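Local coordinates for malonyl CoA-acyl carrier protein transacylase (Burkholderia pseudomallei, PDB 3G87), which probably transfers the malonyl group from malonyl-CoA to holo-acyl carrier protein, releasing CoA, as a member of the acyl transferase family, at residues Glu141-Glu146 / Glu176-His181; Thr152-Asp157 / Leu163-Pro168. One frame throughout, in Å; residues are numbered along the deposited sequence.

Interaction 1: residues Glu141-Glu146 / Glu176-His181; sequences ERTLDE and EALFQH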
ATOM      1  N   GLU A 141       1.028 -20.197   8.966  1.00 25.08           N
ATOM      2  CA  GLU A 141       2.416 -20.430   9.320  1.00 26.09           C
ATOM      3  C   GLU A 141       2.714 -21.871   9.591  1.00 25.83           C
ATOM      4  O   GLU A 141       3.751 -22.346   9.160  1.00 26.44           O
ATOM      5  CB  GLU A 141       2.886 -19.509  10.442  1.00 26.18           C
ATOM      6  CG  GLU A 141       2.879 -18.036   9.996  1.00 28.94           C
ATOM      7  CD  GLU A 141       3.197 -17.049  11.116  1.00 29.57           C
ATOM      8  OE1 GLU A 141       2.930 -17.345  12.300  1.00 30.71           O
ATOM      9  OE2 GLU A 141       3.712 -15.962  10.789  1.00 31.03           O
ATOM     10  N   ARG A 142       1.781 -22.582  10.221  1.00 26.06           N
ATOM     11  CA  ARG A 142       1.946 -24.021  10.520  1.00 26.04           C
ATOM     12  C   ARG A 142       1.940 -24.785   9.214  1.00 25.43           C
ATOM     13  O   ARG A 142       2.827 -25.614   8.942  1.00 26.58           O
ATOM     14  CB  ARG A 142       0.794 -24.542  11.381  1.00 25.79           C
ATOM     15  CG  ARG A 142       1.048 -25.906  12.042  1.00 28.74           C
ATOM     16  CD  ARG A 142      -0.042 -26.385  13.060  1.00 32.79           C
ATOM     17  NE  ARG A 142      -1.407 -26.044  12.652  1.00 38.75           N
ATOM     18  CZ  ARG A 142      -2.041 -26.514  11.566  1.00 44.62           C
ATOM     19  NH1 ARG A 142      -1.464 -27.384  10.725  1.00 42.49           N
ATOM     20  NH2 ARG A 142      -3.286 -26.084  11.306  1.00 47.88           N
ATOM     21  N   THR A 143       0.940 -24.490   8.396  1.00 24.42           N
ATOM     22  CA  THR A 143       0.792 -25.162   7.134  1.00 23.38           C
ATOM     23  C   THR A 143       2.038 -24.982   6.280  1.00 22.42           C
ATOM     24  O   THR A 143       2.549 -25.955   5.788  1.00 21.83           O
ATOM     25  CB  THR A 143      -0.410 -24.658   6.429  1.00 23.46           C
ATOM     26  OG1 THR A 143      -1.544 -25.058   7.195  1.00 24.65           O
ATOM     27  CG2 THR A 143      -0.472 -25.251   5.005  1.00 22.95           C
ATOM     28  N   LEU A 144       2.533 -23.751   6.164  1.00 21.18           N
ATOM     29  CA  LEU A 144       3.788 -23.485   5.451  1.00 21.36           C
ATOM     30  C   LEU A 144       4.941 -24.291   6.039  1.00 21.44           C
ATOM     31  O   LEU A 144       5.695 -24.871   5.263  1.00 22.11           O
ATOM     32  CB  LEU A 144       4.173 -21.971   5.413  1.00 20.23           C
ATOM     33  CG  LEU A 144       3.132 -21.002   4.835  1.00 19.55           C
ATOM     34  CD1 LEU A 144       3.512 -19.554   5.202  1.00 15.02           C
ATOM     35  CD2 LEU A 144       2.999 -21.185   3.306  1.00 16.36           C
ATOM     36  N   ASP A 145       5.114 -24.346   7.354  1.00 20.26           N
ATOM     37  CA  ASP A 145       6.147 -25.182   7.943  1.00 20.30           C
ATOM     38  C   ASP A 145       6.016 -26.647   7.605  1.00 20.27           C
ATOM     39  O   ASP A 145       6.967 -27.243   7.253  1.00 18.37           O
ATOM     40  CB  ASP A 145       6.242 -25.092   9.479  1.00 21.19           C
ATOM     41  CG  ASP A 145       6.534 -23.715  10.010  1.00 23.81           C
ATOM     42  OD1 ASP A 145       7.242 -22.947   9.447  1.00 24.72           O
ATOM     43  OD2 ASP A 145       6.039 -23.402  11.051  1.00 29.33           O
ATOM     44  N   GLU A 146       4.819 -27.196   7.733  1.00 20.00           N
ATOM     45  CA  GLU A 146       4.568 -28.609   7.580  1.00 20.72           C
ATOM     46  C   GLU A 146       4.894 -29.138   6.215  1.00 21.31           C
ATOM     47  O   GLU A 146       5.220 -30.272   6.076  1.00 21.55           O
ATOM     48  CB  GLU A 146       3.124 -28.977   7.909  1.00 20.26           C
ATOM     49  CG  GLU A 146       2.822 -29.157   9.340  1.00 21.77           C
ATOM     50  CD  GLU A 146       1.398 -28.960   9.675  1.00 23.10           C
ATOM     51  OE1 GLU A 146       0.620 -28.769   8.803  1.00 26.82           O
ATOM     52  OE2 GLU A 146       1.036 -29.029  10.810  1.00 25.43           O
ATOM     53  N   GLU A 176      -0.863 -23.382  -3.307  1.00 25.37           N
ATOM     54  CA  GLU A 176      -2.219 -23.441  -3.810  1.00 26.93           C
ATOM     55  C   GLU A 176      -2.989 -24.614  -3.308  1.00 27.30           C
ATOM     56  O   GLU A 176      -4.058 -24.485  -2.826  1.00 27.80           O
ATOM     57  CB  GLU A 176      -2.309 -23.415  -5.336  1.00 27.39           C
ATOM     58  CG  GLU A 176      -3.701 -23.736  -5.821  1.00 29.47           C
ATOM     59  CD  GLU A 176      -4.068 -23.189  -7.185  1.00 35.46           C
ATOM     60  OE1 GLU A 176      -5.026 -22.443  -7.307  1.00 33.75           O
ATOM     61  OE2 GLU A 176      -3.443 -23.553  -8.147  1.00 35.42           O
ATOM     62  N   ALA A 177      -2.405 -25.765  -3.458  1.00 27.70           N
ATOM     63  CA  ALA A 177      -2.975 -26.972  -2.999  1.00 28.53           C
ATOM     64  C   ALA A 177      -3.199 -27.007  -1.501  1.00 28.96           C
ATOM     65  O   ALA A 177      -3.982 -27.786  -1.054  1.00 28.81           O
ATOM     66  CB  ALA A 177      -2.123 -28.097  -3.419  1.00 28.74           C
ATOM     67  N   LEU A 178      -2.518 -26.172  -0.733  1.00 28.34           N
ATOM     68  CA  LEU A 178      -2.625 -26.267   0.708  1.00 29.66           C
ATOM     69  C   LEU A 178      -3.669 -25.402   1.310  1.00 30.57           C
ATOM     70  O   LEU A 178      -4.002 -25.569   2.423  1.00 30.58           O
ATOM     71  CB  LEU A 178      -1.307 -25.994   1.396  1.00 29.08           C
ATOM     72  CG  LEU A 178      -0.095 -26.693   0.852  1.00 28.67           C
ATOM     73  CD1 LEU A 178       1.130 -26.131   1.369  1.00 25.29           C
ATOM     74  CD2 LEU A 178      -0.185 -28.105   1.114  1.00 27.93           C
ATOM     75  N   PHE A 179      -4.151 -24.456   0.539  1.00 32.79           N
ATOM     76  CA  PHE A 179      -5.121 -23.512   0.990  1.00 35.17           C
ATOM     77  C   PHE A 179      -6.396 -23.551   0.160  1.00 37.71           C
ATOM     78  O   PHE A 179      -6.988 -22.534  -0.102  1.00 38.43           O
ATOM     79  CB  PHE A 179      -4.534 -22.096   1.035  1.00 34.39           C
ATOM     80  CG  PHE A 179      -3.361 -21.958   1.951  1.00 32.77           C
ATOM     81  CD1 PHE A 179      -3.508 -21.985   3.295  1.00 29.10           C
ATOM     82  CD2 PHE A 179      -2.094 -21.856   1.438  1.00 30.03           C
ATOM     83  CE1 PHE A 179      -2.440 -21.914   4.069  1.00 28.94           C
ATOM     84  CE2 PHE A 179      -1.038 -21.763   2.220  1.00 27.61           C
ATOM     85  CZ  PHE A 179      -1.200 -21.775   3.526  1.00 29.55           C
ATOM     86  N   GLN A 180      -6.799 -24.725  -0.279  1.00 39.94           N
ATOM     87  CA  GLN A 180      -8.082 -24.863  -0.926  1.00 42.85           C
ATOM     88  C   GLN A 180      -8.833 -25.996  -0.331  1.00 44.40           C
ATOM     89  O   GLN A 180      -8.706 -27.120  -0.728  1.00 44.52           O
ATOM     90  CB  GLN A 180      -7.948 -25.021  -2.398  1.00 42.83           C
ATOM     91  CG  GLN A 180      -7.603 -23.760  -3.053  1.00 45.59           C
ATOM     92  CD  GLN A 180      -6.829 -23.972  -4.286  1.00 49.64           C
ATOM     93  OE1 GLN A 180      -6.181 -23.079  -4.758  1.00 53.57           O
ATOM     94  NE2 GLN A 180      -6.861 -25.168  -4.805  1.00 49.19           N
ATOM     95  N   HIS A 181      -9.610 -25.660   0.664  1.00 46.03           N
ATOM     96  CA  HIS A 181     -10.332 -26.621   1.378  1.00 48.45           C
ATOM     97  C   HIS A 181     -11.129 -25.930   2.403  1.00 49.16           C
ATOM     98  O   HIS A 181     -10.709 -24.910   2.900  1.00 49.01           O
ATOM     99  CB  HIS A 181      -9.366 -27.523   2.086  1.00 49.23           C
ATOM    100  CG  HIS A 181      -8.675 -26.879   3.238  1.00 50.81           C
ATOM    101  ND1 HIS A 181      -9.135 -26.972   4.525  1.00 52.00           N
ATOM    102  CD2 HIS A 181      -7.550 -26.145   3.292  1.00 50.90           C
ATOM    103  CE1 HIS A 181      -8.317 -26.322   5.323  1.00 53.01           C
ATOM    104  NE2 HIS A 181      -7.346 -25.815   4.599  1.00 52.30           N
TER
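In the ferredoxin-like small subdomain that malonyl-CoA:ACP transacylases insert into their larger hydrolase-like body, two helices pack on one side of a four-stranded antiparallel sheet; here Thr143 and Leu144, near the C-terminal end of helix 137-146, meet Leu178 and Phe179, in the loop that follows helix 169-175. The evidence is a small apolar contact burying 166 Å² in all, about 25 Å between its centre and that of the chain. Thr143 makes most of its side of the contact with its methyl group. Its CG2 stands anti to the backbone N and reaches across the gap, while OG1 is turned back beside that N and bonds to the carbonyl oxygen of Gln139 one turn earlier, so the hydroxyl is satisfied within its own helix and the carbon branch does the touching. CG2 of Thr143 lies 3.8 Å from CB of Leu178 and 3.8 Å from CZ of Phe179. It approaches this ring obliquely, neither squarely over the face nor in the plane. Thr143 and Leu178 run antiparallel alongside each other, whereas Thr143 and Phe179 extend toward each other from the two segments. With chi1 at -60°, CG of Phe179 is anti to its own carbonyl carbon, and the ring extends toward the helix although its CB starts off across that direction. Leu178 CB lies 4.2 Å above one face of the ring, offset toward the rim. The next residue after the threonine, buried Leu144, also touches Leu149 and Thr152, and Tyr186 of strand 185-188 packs against Phe179. The ring edge is met, near its plane, by the leucine branch CD2 of Leu144, 4.2 Å from CE2 of Phe179.

Interaction 2: residues Thr152-Asp157 / Leu163-Pro168; sequences TAIAND and LVISGP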
ATOM      1  N   THR A 152       8.781 -18.774   2.590  1.00 22.60           N
ATOM      2  CA  THR A 152       7.518 -18.146   2.410  1.00 21.88           C
ATOM      3  C   THR A 152       7.013 -17.645   3.736  1.00 21.40           C
ATOM      4  O   THR A 152       7.032 -18.365   4.671  1.00 21.45           O
ATOM      5  CB  THR A 152       6.524 -19.118   1.779  1.00 21.15           C
ATOM      6  OG1 THR A 152       7.021 -19.531   0.541  1.00 23.32           O
ATOM      7  CG2 THR A 152       5.203 -18.500   1.559  1.00 20.68           C
ATOM      8  N   ALA A 153       6.567 -16.398   3.782  1.00 20.21           N
ATOM      9  CA  ALA A 153       6.023 -15.791   5.007  1.00 18.18           C
ATOM     10  C   ALA A 153       4.813 -14.863   4.781  1.00 18.11           C
ATOM     11  O   ALA A 153       4.420 -14.583   3.645  1.00 18.29           O
ATOM     12  CB  ALA A 153       7.174 -15.013   5.724  1.00 17.59           C
ATOM     13  N   ILE A 154       4.234 -14.341   5.859  1.00 17.19           N
ATOM     14  CA  ILE A 154       3.189 -13.389   5.700  1.00 17.92           C
ATOM     15  C   ILE A 154       3.768 -12.023   5.261  1.00 17.45           C
ATOM     16  O   ILE A 154       4.706 -11.478   5.891  1.00 16.53           O
ATOM     17  CB  ILE A 154       2.399 -13.190   6.986  1.00 18.51           C
ATOM     18  CG1 ILE A 154       2.078 -14.535   7.641  1.00 19.82           C
ATOM     19  CG2 ILE A 154       1.171 -12.288   6.720  1.00 19.64           C
ATOM     20  CD1 ILE A 154       0.953 -15.283   7.042  1.00 20.75           C
ATOM     21  N   ALA A 155       3.167 -11.472   4.214  1.00 16.18           N
ATOM     22  CA  ALA A 155       3.598 -10.192   3.681  1.00 17.88           C
ATOM     23  C   ALA A 155       2.637  -9.039   3.975  1.00 18.15           C
ATOM     24  O   ALA A 155       3.088  -7.899   4.133  1.00 19.37           O
ATOM     25  CB  ALA A 155       3.806 -10.314   2.161  1.00 17.70           C
ATOM     26  N   ASN A 156       1.325  -9.329   3.938  1.00 18.34           N
ATOM     27  CA  ASN A 156       0.240  -8.426   4.312  1.00 18.23           C
ATOM     28  C   ASN A 156      -0.602  -9.067   5.395  1.00 18.24           C
ATOM     29  O   ASN A 156      -1.042 -10.170   5.239  1.00 18.55           O
ATOM     30  CB  ASN A 156      -0.745  -8.203   3.149  1.00 18.93           C
ATOM     31  CG  ASN A 156      -0.173  -7.426   1.970  1.00 20.89           C
ATOM     32  OD1 ASN A 156       1.029  -7.081   1.906  1.00 23.35           O
ATOM     33  ND2 ASN A 156      -1.067  -7.112   1.008  1.00 23.51           N
ATOM     34  N   ASP A 157      -0.869  -8.379   6.493  1.00 18.87           N
ATOM     35  CA  ASP A 157      -1.909  -8.850   7.363  1.00 18.32           C
ATOM     36  C   ASP A 157      -3.032  -7.847   7.221  1.00 17.40           C
ATOM     37  O   ASP A 157      -2.979  -6.761   7.798  1.00 14.96           O
ATOM     38  CB  ASP A 157      -1.437  -8.936   8.806  1.00 19.17           C
ATOM     39  CG  ASP A 157      -2.587  -9.218   9.761  1.00 22.55           C
ATOM     40  OD1 ASP A 157      -3.647  -9.789   9.346  1.00 23.51           O
ATOM     41  OD2 ASP A 157      -2.447  -8.818  10.923  1.00 27.64           O
ATOM     42  N   LEU A 163      -4.938 -12.501   4.499  1.00 25.03           N
ATOM     43  CA  LEU A 163      -3.525 -12.304   4.625  1.00 23.84           C
ATOM     44  C   LEU A 163      -2.921 -12.660   3.319  1.00 23.50           C
ATOM     45  O   LEU A 163      -3.487 -13.401   2.589  1.00 23.07           O
ATOM     46  CB  LEU A 163      -2.937 -13.167   5.736  1.00 23.57           C
ATOM     47  CG  LEU A 163      -3.499 -13.053   7.148  1.00 25.43           C
ATOM     48  CD1 LEU A 163      -4.522 -14.004   7.482  1.00 23.23           C
ATOM     49  CD2 LEU A 163      -2.538 -12.950   8.254  1.00 23.61           C
ATOM     50  N   VAL A 164      -1.764 -12.084   3.047  1.00 23.11           N
ATOM     51  CA  VAL A 164      -0.991 -12.327   1.860  1.00 22.07           C
ATOM     52  C   VAL A 164       0.364 -12.905   2.175  1.00 21.54           C
ATOM     53  O   VAL A 164       1.043 -12.472   3.028  1.00 21.74           O
ATOM     54  CB  VAL A 164      -0.816 -11.046   1.014  1.00 22.31           C
ATOM     55  CG1 VAL A 164      -0.295 -11.340  -0.321  1.00 22.30           C
ATOM     56  CG2 VAL A 164      -2.027 -10.315   0.935  1.00 20.04           C
ATOM     57  N   ILE A 165       0.731 -13.905   1.424  1.00 21.23           N
ATOM     58  CA  ILE A 165       1.994 -14.539   1.541  1.00 20.49           C
ATOM     59  C   ILE A 165       2.851 -14.210   0.379  1.00 21.12           C
ATOM     60  O   ILE A 165       2.388 -13.876  -0.655  1.00 20.96           O
ATOM     61  CB  ILE A 165       1.880 -16.077   1.601  1.00 21.31           C
ATOM     62  CG1 ILE A 165       1.043 -16.588   0.466  1.00 20.51           C
ATOM     63  CG2 ILE A 165       1.356 -16.552   2.925  1.00 18.69           C
ATOM     64  CD1 ILE A 165       0.826 -17.999   0.508  1.00 23.35           C
ATOM     65  N   SER A 166       4.135 -14.289   0.602  1.00 20.64           N
ATOM     66  CA  SER A 166       5.089 -14.196  -0.437  1.00 22.00           C
ATOM     67  C   SER A 166       6.278 -15.040  -0.167  1.00 21.71           C
ATOM     68  O   SER A 166       6.574 -15.347   0.934  1.00 21.79           O
ATOM     69  CB  SER A 166       5.429 -12.735  -0.812  1.00 21.91           C
ATOM     70  OG  SER A 166       6.014 -12.066   0.201  1.00 25.46           O
ATOM     71  N   GLY A 167       6.920 -15.428  -1.246  1.00 22.89           N
ATOM     72  CA  GLY A 167       8.089 -16.261  -1.267  1.00 22.98           C
ATOM     73  C   GLY A 167       8.519 -16.604  -2.653  1.00 24.45           C
ATOM     74  O   GLY A 167       8.061 -16.015  -3.578  1.00 24.32           O
ATOM     75  N   PRO A 168       9.402 -17.575  -2.805  1.00 24.29           N
ATOM     76  CA  PRO A 168       9.760 -18.030  -4.145  1.00 24.60           C
ATOM     77  C   PRO A 168       8.571 -18.551  -4.915  1.00 25.07           C
ATOM     78  O   PRO A 168       7.713 -19.166  -4.351  1.00 25.62           O
ATOM     79  CB  PRO A 168      10.764 -19.128  -3.891  1.00 24.54           C
ATOM     80  CG  PRO A 168      11.171 -18.962  -2.573  1.00 25.33           C
ATOM     81  CD  PRO A 168      10.085 -18.365  -1.799  1.00 24.34           C
TER
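Val164 and Asn156 pack side by side, pointing the same way, with CG2 of Val164 3.3 Å from CB of Asn156; this is the tight part of the contact. Val164 O accepts two N-H groups at once: Ala155 N at 2.6 Å, with a C=O...N angle of 159°, and Asn156 N at 3.3 Å, which comes in further off the C=O direction, at 127°, and tilted from the carbonyl plane. Val164 N returns a bond to Asn156 O in the carbonyl plane, on a lone pair. Two consecutive residues facing one define a classic beta bulge in the hairpin of strands 153-159 and 162-168, and the register shifts by one between Ile154 and Asn156. The CB of Ala155 points toward the partner strand and comes 3.4 Å from OG of Ser166, whose hydroxyl is bonded to the Phe195 carbonyl; Met129 of strand 127-133 packs against Ala155, Val164 and Ser166. Asp157, partly exposed, lies beside buried Leu163, its OD1 3.5 Å from CD2 of Leu163. The CB of Ile154 points away from the partner strand; its CG2 is 4.1 Å from CD2 of Leu163, its CD1 4.3 Å from CG2 of Ile165, and the side chain also touches Ile140 of helix 137-146. Ala153 and Ser166 form a regular pair with reciprocal bonds, but on this solvent side the methyl group of exposed Ala153 makes no close contact with segment 163-168.

How the interactions relate
Followed from the N terminus, the chain runs through helix 137-146, then strand 153-159, strand 162-168, helix 169-175 and the loop toward strand 185-188. Interaction 2 closes first, a short hairpin with five residues between its segments. Interaction 1 closes later around it, bringing the end of the first helix to the loop after the second with 29 residues between, so the two nest rather than cross. Their centres are 12 Å apart and they touch directly: CD1 of Leu144 is 3.8 Å from Thr152 O, and OE2 of Glu141 is equally near CG1 of Ile154. Helix 137-146 thus packs on both the hairpin of the antiparallel sheet and the loop that follows helix 169-175.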